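Local coordinates for protein polysialic acid O-acetyltransferase (Escherichia coli, PDB 3JQY) that transfers acetyl groups from acetyl-CoA to the O7 or O9 hydroxyls of capsular polysialic acid, working as a trimer, at residues A116-V121 and V139-S144. Sequence-based numbering, arbitrary orientation.
Sequences AGFEVV and VILRAS
E119, V120 and V121 pair in parallel with I140, L141 and R142, the strand axes 4.8 Å apart and 6° from aligned, as successive coils of the left-handed beta-helix of this hexapeptide-repeat transferase. Four backbone hydrogen bonds join the coils: E119 N to V139 O, L141 N to E119 O (2.8 Å), V121 N to L141 O, and A143 N to V121 O. Inside the helix, a first torsion that sets F118 CG anti to the backbone N (chi1 -174°) starts the ring off toward the interior, where it slants across L141 with CE1 4.0 Å from L141 CD1. I129 covers F118 and L141 from strand 126-129, while I164 and I166 reach L141 from strand 164-166. V120 faces the same interior, its CG2 4.4 Å from L141 CD1. On the outer face, E119 and I140 run alongside each other in the same direction; the extended glutamate chain lays CD beside I140 CG1, and OE2 comes 3.7 Å from I140 CD1. E119 OE1 and R142 NH2 are 4.5 Å apart, too far for a salt bridge, and OE1 sits off the guanidinium plane. One water spans them, donating to E119 OE1 at 3.0 Å and accepting from R142 NH2 in that plane, at its edge. An alanine at E119 would probably leave this water without its carboxylate acceptor, R142 without the charge of this carboxylate, and I140 less covered. Y192 of a second subunit packs on I140 and R142, placing this face beside the trimer interface. V121 flanks R142, with CG2 3.9 Å from NH1.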
loop_
_atom_site.group_PDB
_atom_site.type_symbol
_atom_site.label_atom_id
_atom_site.label_comp_id
_atom_site.label_asym_id
_atom_site.label_seq_id
_atom_site.Cartn_x
_atom_site.Cartn_y
_atom_site.Cartn_z
ATOM N N ALA B 116 0.913 -11.845 -8.677
ATOM C CA ALA B 116 2.250 -11.289 -8.529
ATOM C C ALA B 116 2.364 -10.481 -7.241
ATOM O O ALA B 116 1.405 -9.846 -6.812
ATOM C CB ALA B 116 2.594 -10.414 -9.744
ATOM N N GLY B 117 3.545 -10.491 -6.634
ATOM C CA GLY B 117 3.772 -9.712 -5.433
ATOM C C GLY B 117 3.499 -10.498 -4.165
ATOM O O GLY B 117 3.568 -9.957 -3.068
ATOM N N PHE B 118 3.191 -11.778 -4.321
ATOM C CA PHE B 118 2.969 -12.680 -3.187
ATOM C C PHE B 118 4.230 -12.805 -2.336
ATOM O O PHE B 118 5.330 -12.948 -2.875
ATOM C CB PHE B 118 2.570 -14.043 -3.739
ATOM C CG PHE B 118 2.174 -15.053 -2.695
ATOM C CD1 PHE B 118 1.096 -14.827 -1.860
ATOM C CD2 PHE B 118 2.852 -16.264 -2.602
ATOM C CE1 PHE B 118 0.711 -15.785 -0.926
ATOM C CE2 PHE B 118 2.479 -17.219 -1.674
ATOM C CZ PHE B 118 1.410 -16.980 -0.834
ATOM N N GLU B 119 4.078 -12.732 -1.012
ATOM C CA GLU B 119 5.197 -12.971 -0.091
ATOM C C GLU B 119 4.741 -13.827 1.079
ATOM O O GLU B 119 3.691 -13.562 1.667
ATOM C CB GLU B 119 5.745 -11.660 0.498
ATOM C CG GLU B 119 6.008 -10.520 -0.475
ATOM C CD GLU B 119 6.416 -9.238 0.249
ATOM O OE1 GLU B 119 6.880 -9.336 1.410
ATOM O OE2 GLU B 119 6.271 -8.135 -0.334
ATOM N N VAL B 120 5.532 -14.840 1.431
ATOM C CA VAL B 120 5.312 -15.582 2.673
ATOM C C VAL B 120 6.516 -15.439 3.596
ATOM O O VAL B 120 7.654 -15.650 3.169
ATOM C CB VAL B 120 5.057 -17.079 2.421
ATOM C CG1 VAL B 120 4.960 -17.821 3.754
ATOM C CG2 VAL B 120 3.782 -17.268 1.607
ATOM N N VAL B 121 6.257 -15.075 4.853
ATOM C CA VAL B 121 7.300 -14.912 5.865
ATOM C C VAL B 121 7.020 -15.881 7.015
ATOM O O VAL B 121 5.917 -15.897 7.546
ATOM C CB VAL B 121 7.279 -13.479 6.441
ATOM C CG1 VAL B 121 8.421 -13.279 7.430
ATOM C CG2 VAL B 121 7.330 -12.448 5.322
ATOM N N VAL B 139 -0.299 -9.862 -2.071
ATOM C CA VAL B 139 -0.765 -10.425 -0.815
ATOM C C VAL B 139 0.420 -10.939 -0.010
ATOM O O VAL B 139 1.211 -11.739 -0.507
ATOM C CB VAL B 139 -1.760 -11.567 -1.043
ATOM C CG1 VAL B 139 -2.076 -12.271 0.271
ATOM C CG2 VAL B 139 -3.036 -11.030 -1.687
ATOM N N ILE B 140 0.526 -10.467 1.234
ATOM C CA ILE B 140 1.599 -10.870 2.137
ATOM C C ILE B 140 1.042 -11.706 3.282
ATOM O O ILE B 140 0.121 -11.286 3.974
ATOM C CB ILE B 140 2.328 -9.646 2.728
ATOM C CG1 ILE B 140 2.932 -8.791 1.608
ATOM C CG2 ILE B 140 3.410 -10.090 3.711
ATOM C CD1 ILE B 140 3.507 -7.467 2.092
ATOM N N LEU B 141 1.583 -12.905 3.458
ATOM C CA LEU B 141 1.244 -13.710 4.631
ATOM C C LEU B 141 2.424 -13.662 5.598
ATOM O O LEU B 141 3.448 -14.311 5.370
ATOM C CB LEU B 141 0.908 -15.149 4.225
ATOM C CG LEU B 141 -0.118 -15.308 3.094
ATOM C CD1 LEU B 141 -0.403 -16.784 2.788
ATOM C CD2 LEU B 141 -1.420 -14.567 3.425
ATOM N N ARG B 142 2.287 -12.867 6.660
ATOM C CA ARG B 142 3.414 -12.576 7.549
ATOM C C ARG B 142 3.257 -13.269 8.902
ATOM O O ARG B 142 2.676 -12.710 9.828
ATOM C CB ARG B 142 3.568 -11.061 7.740
ATOM C CG ARG B 142 4.890 -10.648 8.381
ATOM C CD ARG B 142 4.994 -9.129 8.598
ATOM N NE ARG B 142 4.946 -8.371 7.345
ATOM C CZ ARG B 142 5.965 -8.242 6.499
ATOM N NH1 ARG B 142 7.131 -8.827 6.759
ATOM N NH2 ARG B 142 5.816 -7.530 5.385
ATOM N N ALA B 143 3.778 -14.489 9.009
ATOM C CA ALA B 143 3.588 -15.300 10.214
ATOM C C ALA B 143 4.618 -15.001 11.298
ATOM O O ALA B 143 4.512 -15.504 12.419
ATOM C CB ALA B 143 3.606 -16.779 9.865
ATOM N N SER B 144 5.623 -14.203 10.950
ATOM C CA SER B 144 6.653 -13.781 11.896
ATOM C C SER B 144 6.848 -12.269 11.832
ATOM O O SER B 144 6.828 -11.684 10.743
ATOM C CB SER B 144 7.974 -14.479 11.580
ATOM O OG SER B 144 9.038 -13.895 12.318
HETATM O O HOH W 1 7.439 -6.870 2.931
#